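Local coordinates for carbonic anhydrase (Neosartorya fumigata, PDB 7COI) that catalyses the zinc-dependent, reversible hydration of carbon dioxide to hydrogencarbonate as a beta-class carbonic anhydrase, at the interface of chains A and B and the interface of chains A and C. Residues are numbered along the deposited sequence; one frame, centred on the assembly and turned at random. Chains: chain A/B/C, Carbonic anhydrase.

Chain A meets a different copy of itself at each contact, chain B at contact 1 and chain C at contact 2, and the C-alpha centres of the two lie about 26 Å apart. Helix 193-206 of chain A serves both: A:Trp196 near its start faces chain C, and A:Arg204 near its end faces chain B. Both interfaces are two-fold symmetric. Contact 1, which receives the C-terminal end of chain B, has a twin with the chains exchanged; contact 2 straddles its axis and joins like strands beside the zinc-binding segment. In the four-subunit deposited assembly, contact 2 probably belongs to the basic dimer, and contact 1 would then join such dimers.

Contact 1: the interface of chains A and B. Residues chain A 187, 204, 208, 212; chain B 281-282, 284-285.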
ATOM      1  N   ASN A 187      15.263  -8.400 -16.697  1.00 25.80           N
ATOM      2  CA  ASN A 187      15.286  -9.315 -15.530  1.00 29.52           C
ATOM      3  C   ASN A 187      16.385  -8.851 -14.583  1.00 32.11           C
ATOM      4  O   ASN A 187      16.986  -9.684 -13.900  1.00 37.70           O
ATOM      5  CB  ASN A 187      15.345 -10.782 -15.962  1.00 30.54           C
ATOM      6  CG  ASN A 187      14.080 -11.227 -16.656  1.00 33.76           C
ATOM      7  OD1 ASN A 187      13.179 -11.817 -16.040  1.00 33.89           O
ATOM      8  ND2 ASN A 187      13.978 -10.904 -17.932  1.00 30.74           N
ATOM      9  N   ARG A 204       3.393  -9.612 -19.144  1.00 20.26           N
ATOM     10  CA  ARG A 204       4.510 -10.238 -19.892  1.00 23.65           C
ATOM     11  C   ARG A 204       4.353 -11.776 -19.890  1.00 24.98           C
ATOM     12  O   ARG A 204       4.472 -12.412 -20.982  1.00 26.68           O
ATOM     13  CB  ARG A 204       5.830  -9.806 -19.280  1.00 22.65           C
ATOM     14  CG  ARG A 204       7.036 -10.425 -19.958  1.00 23.69           C
ATOM     15  CD  ARG A 204       8.299  -9.960 -19.273  1.00 24.13           C
ATOM     16  NE  ARG A 204       9.462 -10.626 -19.820  1.00 24.24           N
ATOM     17  CZ  ARG A 204      10.669 -10.590 -19.304  1.00 23.68           C
ATOM     18  NH1 ARG A 204      10.914  -9.882 -18.204  1.00 24.74           N
ATOM     19  NH2 ARG A 204      11.628 -11.280 -19.897  1.00 26.21           N
ATOM     20  N   LEU A 208       3.648 -13.873 -23.299  1.00 29.82           N
ATOM     21  CA  LEU A 208       5.119 -14.038 -23.464  1.00 31.24           C
ATOM     22  C   LEU A 208       5.478 -14.393 -24.920  1.00 32.41           C
ATOM     23  O   LEU A 208       6.399 -13.770 -25.469  1.00 32.26           O
ATOM     24  CB  LEU A 208       5.660 -15.095 -22.502  1.00 32.79           C
ATOM     25  CG  LEU A 208       7.188 -15.191 -22.502  1.00 32.65           C
ATOM     26  CD1 LEU A 208       7.827 -13.881 -22.079  1.00 34.73           C
ATOM     27  CD2 LEU A 208       7.661 -16.346 -21.637  1.00 31.87           C
ATOM     28  N   GLN A 212       7.743 -12.110 -27.380  1.00 51.57           N
ATOM     29  CA  GLN A 212       9.048 -12.659 -27.840  1.00 55.22           C
ATOM     30  C   GLN A 212       9.118 -12.635 -29.381  1.00 60.61           C
ATOM     31  O   GLN A 212      10.244 -12.591 -29.912  1.00 55.18           O
ATOM     32  CB  GLN A 212       9.264 -14.056 -27.263  1.00 57.69           C
ATOM     33  CG  GLN A 212       9.697 -14.016 -25.794  1.00 60.46           C
ATOM     34  CD  GLN A 212       9.876 -15.385 -25.178  1.00 56.58           C
ATOM     35  OE1 GLN A 212      10.624 -15.567 -24.219  1.00 46.62           O
ATOM     36  NE2 GLN A 212       9.144 -16.357 -25.694  1.00 56.47           N
TER
ATOM     37  N   THR B 281      10.622 -17.102 -16.701  1.00 27.46           N
ATOM     38  CA  THR B 281      11.182 -16.147 -17.690  1.00 26.75           C
ATOM     39  C   THR B 281      10.815 -14.712 -17.279  1.00 24.77           C
ATOM     40  O   THR B 281      11.664 -13.826 -17.382  1.00 23.97           O
ATOM     41  CB  THR B 281      10.629 -16.420 -19.092  1.00 27.48           C
ATOM     42  OG1 THR B 281      10.993 -17.760 -19.410  1.00 28.08           O
ATOM     43  CG2 THR B 281      11.130 -15.432 -20.120  1.00 28.69           C
ATOM     44  N   SER B 282       9.562 -14.523 -16.856  1.00 24.41           N
ATOM     45  CA  SER B 282       8.923 -13.197 -16.699  1.00 24.89           C
ATOM     46  C   SER B 282       9.274 -12.595 -15.341  1.00 27.03           C
ATOM     47  O   SER B 282       9.243 -11.344 -15.254  1.00 25.91           O
ATOM     48  CB  SER B 282       7.438 -13.278 -16.847  1.00 23.34           C
ATOM     49  OG  SER B 282       7.074 -13.688 -18.159  1.00 30.52           O
ATOM     50  N   LYS B 284      11.929 -14.161 -12.777  1.00 31.67           N
ATOM     51  CA  LYS B 284      13.217 -14.442 -12.080  1.00 36.38           C
ATOM     52  C   LYS B 284      14.209 -13.302 -12.379  1.00 35.30           C
ATOM     53  O   LYS B 284      14.349 -12.960 -13.519  1.00 34.48           O
ATOM     54  CB  LYS B 284      13.790 -15.823 -12.430  1.00 44.35           C
ATOM     55  CG  LYS B 284      14.700 -16.366 -11.333  1.00 50.92           C
ATOM     56  CD  LYS B 284      15.388 -17.686 -11.661  1.00 57.85           C
ATOM     57  CE  LYS B 284      16.531 -17.545 -12.645  1.00 63.03           C
ATOM     58  NZ  LYS B 284      17.643 -16.737 -12.081  1.00 67.06           N
ATOM     59  N   THR B 285      14.888 -12.760 -11.359  1.00 35.14           N
ATOM     60  CA  THR B 285      15.868 -11.627 -11.421  1.00 38.04           C
ATOM     61  C   THR B 285      17.251 -12.085 -11.903  1.00 37.52           C
ATOM     62  O   THR B 285      17.492 -13.241 -11.595  1.00 42.31           O
ATOM     63  CB  THR B 285      16.040 -11.022 -10.025  1.00 42.50           C
ATOM     64  OG1 THR B 285      14.856 -10.263  -9.832  1.00 36.77           O
ATOM     65  CG2 THR B 285      17.272 -10.161  -9.838  1.00 44.08           C
TER
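The A:Asn187 side-chain atom modelled as OD1 is approached by two backbone carbonyl oxygens of chain B. B:Thr281 O lies 2.9 Å from A:Asn187 OD1, and B:Lys284 O lies 3.0 Å from the same A:Asn187 OD1. All three oxygens can only accept, so as modelled the pairs are clashes. On the other branch, A:Asn187 ND2 sits in plane at the edge of the A:Arg204 guanidinium, 3.1 Å from A:Arg204 NH2, where donor faces donor. Both mismatches would vanish if the amide were turned over: its nitrogen could then donate to the two carbonyls, and its oxygen could accept from the arginine. That reading is the likelier one. With CG beside the backbone N and anti to the carbonyl carbon (chi1 -67°), A:Asn187 carries its amide between the two chain B carbonyls and the A:Arg204 guanidinium.

A:Arg204 reaches the site from helix 193-206 on a chain extended from CG to NE, with CG anti to the backbone N (chi1 179°). It crosses B:Thr281 at about a right angle, and one guanidinium face receives B:Ser282 CA, 3.9 Å above the plane and offset toward the rim. A:Arg204 NH2 remains 3.6 Å from B:Thr281 O. Farther along, the methyl A:Leu208 CD2 packs obliquely against the methyl B:Thr281 CG2 at 3.9 Å, while A:Gln212 meets that threonine tip to tip with its OE1 near the methyl.

The patch thus receives the last turn of helix 273-283 and the C-terminal tail of chain B on chain A, probably helping to join dimers into the tetramer.

Contact 2: the interface of chains A and C. Residues chain A 120, 140-142, 151, 153, 157, 196; chain C 120, 140-142, 151, 153, 157, 196.
Across the two-fold axis, strands 137-142 of the two subunits form an antiparallel bridge at A:Arg141 and C:Arg141, in a setting typical of a beta-class carbonic anhydrase dimer. Each histidine of the strand pair donates to the other chain: A:His140 ND1 bonds C:Arg141 O at 2.7 Å, 148° at the hydrogen. The donor approaches in the carbonyl plane, but the oxygen is tilted 21° from the A:His140 ring plane. The twin bond runs from C:His140 to A:Arg141 O, and the imidazoles lie side by side, pointing the same way.

At the other ring nitrogen, A:His140 NE2 meets water 2 in plane at 2.7 Å. Four groups grip this water: A:His140 NE2, A:Asn142 ND2, the carboxylate oxygen A:Asp151 OD2 and, from the partner, the hydroxyl C:Ser153 OG at 2.8 Å. Water 1 does the same for the twin half. Because ND1 donates, a neutral ring would have to accept at NE2; the nearby carboxylate might instead favour a charged ring.

Across the axis, A:Ser153 CB faces C:Ser153 CB at 3.8 Å. The six-membered ring of each tryptophan reaches the opposite serine, with A:Trp196 CZ3 3.6 Å from C:Ser153 CA and CH2 near the hydroxyl. A:Val157 sets its CG2 methyl against the hydroxyl C:Ser120 OG, and the twin does the same; C:Ser120 follows the zinc ligand C:Cys119 in sequence.

Behind these contacts, A:Ser153 N, at the start of helix 152-164, donates to A:Asp151 OD1 at 3.0 Å from above the carboxylate plane, leaving OD2 for water 2. A:Asn142 takes the crowded first torsion (chi1 69°), which places ND2 at the edge of A:Trp196, in the ring plane. Farther out, water 3 lies in plane at the edge of both guanidiniums, 2.8 Å from A:Arg141 NH1, and bridges them despite their like charge.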
ATOM      1  N   SER A 120       4.776   9.261 -15.133  1.00 11.32           N
ATOM      2  CA  SER A 120       5.636  10.350 -14.603  1.00 12.02           C
ATOM      3  C   SER A 120       6.675  10.846 -15.620  1.00 13.15           C
ATOM      4  O   SER A 120       7.220  11.941 -15.414  1.00 12.37           O
ATOM      5  CB  SER A 120       6.339   9.851 -13.382  1.00 11.88           C
ATOM      6  OG  SER A 120       5.410   9.495 -12.391  1.00 12.29           O
ATOM      7  N   HIS A 140      -3.233  12.296 -12.297  1.00 13.53           N
ATOM      8  CA  HIS A 140      -2.384  11.319 -11.585  1.00 13.44           C
ATOM      9  C   HIS A 140      -1.310  10.814 -12.536  1.00 12.13           C
ATOM     10  O   HIS A 140      -1.629  10.301 -13.631  1.00 15.22           O
ATOM     11  CB  HIS A 140      -3.237  10.170 -11.052  1.00 12.98           C
ATOM     12  CG  HIS A 140      -2.529   9.238 -10.127  1.00 12.88           C
ATOM     13  ND1 HIS A 140      -1.836   9.682  -9.001  1.00 12.18           N
ATOM     14  CD2 HIS A 140      -2.434   7.882 -10.136  1.00 13.74           C
ATOM     15  CE1 HIS A 140      -1.357   8.629  -8.356  1.00 11.62           C
ATOM     16  NE2 HIS A 140      -1.688   7.517  -9.037  1.00 12.84           N
ATOM     17  N   ARG A 141      -0.066  10.878 -12.113  1.00 12.33           N
ATOM     18  CA  ARG A 141       1.087  10.360 -12.892  1.00 12.42           C
ATOM     19  C   ARG A 141       1.954   9.522 -11.965  1.00 11.52           C
ATOM     20  O   ARG A 141       2.245   9.974 -10.830  1.00 13.17           O
ATOM     21  CB  ARG A 141       1.871  11.511 -13.533  1.00 12.19           C
ATOM     22  CG  ARG A 141       1.123  12.118 -14.711  1.00 13.45           C
ATOM     23  CD  ARG A 141       1.710  13.407 -15.158  1.00 13.11           C
ATOM     24  NE  ARG A 141       3.002  13.249 -15.804  1.00 13.26           N
ATOM     25  CZ  ARG A 141       3.769  14.264 -16.202  1.00 13.05           C
ATOM     26  NH1 ARG A 141       3.404  15.514 -15.975  1.00 13.58           N
ATOM     27  NH2 ARG A 141       4.902  14.014 -16.805  1.00 12.90           N
ATOM     28  N   ASN A 142       2.277   8.310 -12.395  1.00 11.21           N
ATOM     29  CA  ASN A 142       3.044   7.333 -11.601  1.00 11.35           C
ATOM     30  C   ASN A 142       3.964   6.592 -12.574  1.00 11.68           C
ATOM     31  O   ASN A 142       3.918   6.869 -13.815  1.00 11.97           O
ATOM     32  CB  ASN A 142       2.126   6.437 -10.755  1.00 12.32           C
ATOM     33  CG  ASN A 142       1.303   5.478 -11.590  1.00 12.57           C
ATOM     34  OD1 ASN A 142       1.648   5.227 -12.746  1.00 12.56           O
ATOM     35  ND2 ASN A 142       0.212   4.957 -11.017  1.00 12.96           N
ATOM     36  N   ASP A 151      -4.248  -0.042  -4.830  1.00 16.66           N
ATOM     37  CA  ASP A 151      -3.348   1.121  -4.593  1.00 16.34           C
ATOM     38  C   ASP A 151      -4.175   2.295  -4.081  1.00 15.38           C
ATOM     39  O   ASP A 151      -5.081   2.778  -4.801  1.00 15.21           O
ATOM     40  CB  ASP A 151      -2.588   1.463  -5.867  1.00 17.27           C
ATOM     41  CG  ASP A 151      -1.831   2.774  -5.812  1.00 18.27           C
ATOM     42  OD1 ASP A 151      -1.348   3.128  -4.719  1.00 18.38           O
ATOM     43  OD2 ASP A 151      -1.789   3.427  -6.843  1.00 18.44           O
ATOM     44  N   SER A 153      -3.139   5.357  -3.694  1.00 12.40           N
ATOM     45  CA  SER A 153      -2.754   6.594  -4.390  1.00 12.76           C
ATOM     46  C   SER A 153      -3.657   6.812  -5.608  1.00 11.88           C
ATOM     47  O   SER A 153      -4.371   7.875  -5.650  1.00 14.72           O
ATOM     48  CB  SER A 153      -1.301   6.577  -4.776  1.00 12.79           C
ATOM     49  OG  SER A 153      -0.954   7.818  -5.347  1.00 14.60           O
ATOM     50  N   VAL A 157      -7.336   9.232  -5.956  1.00 14.21           N
ATOM     51  CA  VAL A 157      -7.493  10.151  -7.106  1.00 14.43           C
ATOM     52  C   VAL A 157      -8.810   9.816  -7.825  1.00 15.49           C
ATOM     53  O   VAL A 157      -9.567  10.757  -8.173  1.00 15.92           O
ATOM     54  CB  VAL A 157      -6.292  10.065  -8.051  1.00 15.21           C
ATOM     55  CG1 VAL A 157      -6.625  10.680  -9.411  1.00 15.84           C
ATOM     56  CG2 VAL A 157      -5.058  10.693  -7.408  1.00 14.04           C
ATOM     57  N   TRP A 196       6.257  -2.732  -7.599  1.00 14.91           N
ATOM     58  CA  TRP A 196       5.482  -1.748  -8.373  1.00 14.09           C
ATOM     59  C   TRP A 196       5.217  -2.308  -9.785  1.00 15.24           C
ATOM     60  O   TRP A 196       4.096  -2.121 -10.318  1.00 14.51           O
ATOM     61  CB  TRP A 196       6.183  -0.384  -8.430  1.00 13.44           C
ATOM     62  CG  TRP A 196       5.330   0.553  -9.228  1.00 13.58           C
ATOM     63  CD1 TRP A 196       5.475   0.912 -10.543  1.00 13.27           C
ATOM     64  CD2 TRP A 196       4.118   1.165  -8.769  1.00 13.54           C
ATOM     65  NE1 TRP A 196       4.454   1.722 -10.909  1.00 12.99           N
ATOM     66  CE2 TRP A 196       3.574   1.855  -9.866  1.00 12.97           C
ATOM     67  CE3 TRP A 196       3.425   1.160  -7.556  1.00 13.72           C
ATOM     68  CZ2 TRP A 196       2.401   2.598  -9.775  1.00 13.28           C
ATOM     69  CZ3 TRP A 196       2.232   1.859  -7.473  1.00 13.75           C
ATOM     70  CH2 TRP A 196       1.742   2.568  -8.572  1.00 13.55           C
TER
ATOM     71  N   SER C 120      -2.897  16.474  -7.545  1.00 11.78           N
ATOM     72  CA  SER C 120      -3.680  16.175  -8.775  1.00 12.39           C
ATOM     73  C   SER C 120      -4.608  17.341  -9.183  1.00 11.74           C
ATOM     74  O   SER C 120      -5.025  17.355 -10.345  1.00 12.68           O
ATOM     75  CB  SER C 120      -4.504  14.938  -8.546  1.00 13.38           C
ATOM     76  OG  SER C 120      -3.698  13.855  -8.239  1.00 14.54           O
ATOM     77  N   HIS C 140       5.074  13.400 -10.308  1.00 11.96           N
ATOM     78  CA  HIS C 140       4.101  12.605  -9.526  1.00 11.52           C
ATOM     79  C   HIS C 140       3.059  13.567  -8.973  1.00 11.48           C
ATOM     80  O   HIS C 140       3.437  14.537  -8.277  1.00 11.85           O
ATOM     81  CB  HIS C 140       4.814  11.811  -8.417  1.00 10.90           C
ATOM     82  CG  HIS C 140       3.940  10.870  -7.671  1.00 11.92           C
ATOM     83  ND1 HIS C 140       3.220   9.865  -8.309  1.00 10.62           N
ATOM     84  CD2 HIS C 140       3.789  10.651  -6.348  1.00 12.48           C
ATOM     85  CE1 HIS C 140       2.658   9.100  -7.383  1.00 11.50           C
ATOM     86  NE2 HIS C 140       2.952   9.578  -6.183  1.00 12.38           N
ATOM     87  N   ARG C 141       1.799  13.276  -9.231  1.00 11.08           N
ATOM     88  CA  ARG C 141       0.677  14.070  -8.669  1.00 11.22           C
ATOM     89  C   ARG C 141      -0.317  13.104  -8.042  1.00 11.63           C
ATOM     90  O   ARG C 141      -0.699  12.103  -8.699  1.00 11.43           O
ATOM     91  CB  ARG C 141       0.066  14.956  -9.750  1.00 11.43           C
ATOM     92  CG  ARG C 141       0.952  16.134 -10.109  1.00 11.81           C
ATOM     93  CD  ARG C 141       0.537  16.868 -11.341  1.00 12.16           C
ATOM     94  NE  ARG C 141      -0.721  17.582 -11.196  1.00 12.18           N
ATOM     95  CZ  ARG C 141      -1.356  18.176 -12.192  1.00 12.15           C
ATOM     96  NH1 ARG C 141      -0.914  18.090 -13.436  1.00 13.72           N
ATOM     97  NH2 ARG C 141      -2.475  18.836 -11.957  1.00 13.03           N
ATOM     98  N   ASN C 142      -0.704  13.396  -6.803  1.00 11.28           N
ATOM     99  CA  ASN C 142      -1.633  12.551  -6.019  1.00 10.10           C
ATOM    100  C   ASN C 142      -2.545  13.501  -5.226  1.00 10.29           C
ATOM    101  O   ASN C 142      -2.381  14.752  -5.312  1.00 10.12           O
ATOM    102  CB  ASN C 142      -0.882  11.520  -5.191  1.00 11.22           C
ATOM    103  CG  ASN C 142      -0.073  12.123  -4.057  1.00 11.15           C
ATOM    104  OD1 ASN C 142      -0.362  13.251  -3.646  1.00 13.10           O
ATOM    105  ND2 ASN C 142       0.931  11.393  -3.542  1.00 11.37           N
ATOM    106  N   ASP C 151       4.467   4.233   0.902  1.00 13.88           N
ATOM    107  CA  ASP C 151       3.608   4.230  -0.320  1.00 14.39           C
ATOM    108  C   ASP C 151       4.484   3.771  -1.496  1.00 13.29           C
ATOM    109  O   ASP C 151       5.485   4.451  -1.798  1.00 13.04           O
ATOM    110  CB  ASP C 151       3.002   5.605  -0.552  1.00 14.24           C
ATOM    111  CG  ASP C 151       2.374   5.785  -1.920  1.00 16.18           C
ATOM    112  OD1 ASP C 151       1.828   4.809  -2.456  1.00 18.03           O
ATOM    113  OD2 ASP C 151       2.477   6.870  -2.425  1.00 16.84           O
ATOM    114  N   SER C 153       3.695   3.871  -4.652  1.00 12.37           N
ATOM    115  CA  SER C 153       3.486   4.759  -5.811  1.00 12.16           C
ATOM    116  C   SER C 153       4.526   5.904  -5.782  1.00 11.67           C
ATOM    117  O   SER C 153       5.306   6.035  -6.740  1.00 11.36           O
ATOM    118  CB  SER C 153       2.108   5.308  -5.867  1.00 13.00           C
ATOM    119  OG  SER C 153       1.927   6.045  -7.075  1.00 13.72           O
ATOM    120  N   VAL C 157       8.348   6.223  -7.853  1.00 10.66           N
ATOM    121  CA  VAL C 157       8.678   7.462  -8.567  1.00 10.94           C
ATOM    122  C   VAL C 157      10.030   8.003  -8.059  1.00 11.74           C
ATOM    123  O   VAL C 157      10.892   8.394  -8.884  1.00 11.85           O
ATOM    124  CB  VAL C 157       7.569   8.508  -8.411  1.00 11.20           C
ATOM    125  CG1 VAL C 157       8.078   9.906  -8.736  1.00 11.91           C
ATOM    126  CG2 VAL C 157       6.343   8.121  -9.218  1.00 10.61           C
ATOM    127  N   TRP C 196      -6.113   7.519   2.954  1.00 12.38           N
ATOM    128  CA  TRP C 196      -5.164   8.350   2.169  1.00 12.91           C
ATOM    129  C   TRP C 196      -4.834   9.635   2.942  1.00 13.99           C
ATOM    130  O   TRP C 196      -3.664  10.064   2.937  1.00 14.75           O
ATOM    131  CB  TRP C 196      -5.713   8.664   0.781  1.00 13.25           C
ATOM    132  CG  TRP C 196      -4.732   9.488   0.013  1.00 12.64           C
ATOM    133  CD1 TRP C 196      -4.736  10.848  -0.137  1.00 13.85           C
ATOM    134  CD2 TRP C 196      -3.472   9.026  -0.487  1.00 12.03           C
ATOM    135  NE1 TRP C 196      -3.578  11.246  -0.747  1.00 13.86           N
ATOM    136  CE2 TRP C 196      -2.790  10.158  -0.972  1.00 13.96           C
ATOM    137  CE3 TRP C 196      -2.875   7.769  -0.596  1.00 13.31           C
ATOM    138  CZ2 TRP C 196      -1.553  10.050  -1.597  1.00 14.46           C
ATOM    139  CZ3 TRP C 196      -1.634   7.666  -1.189  1.00 13.88           C
ATOM    140  CH2 TRP C 196      -0.995   8.801  -1.695  1.00 14.11           C
TER
HETATM  141  O   HOH W   1       1.369   8.580  -4.181  1.00 11.51           O
HETATM  142  O   HOH W   2      -0.467   5.192  -8.226  1.00 11.83           O
HETATM  143  O   HOH W   3       1.287  16.664 -14.536  1.00 15.12           O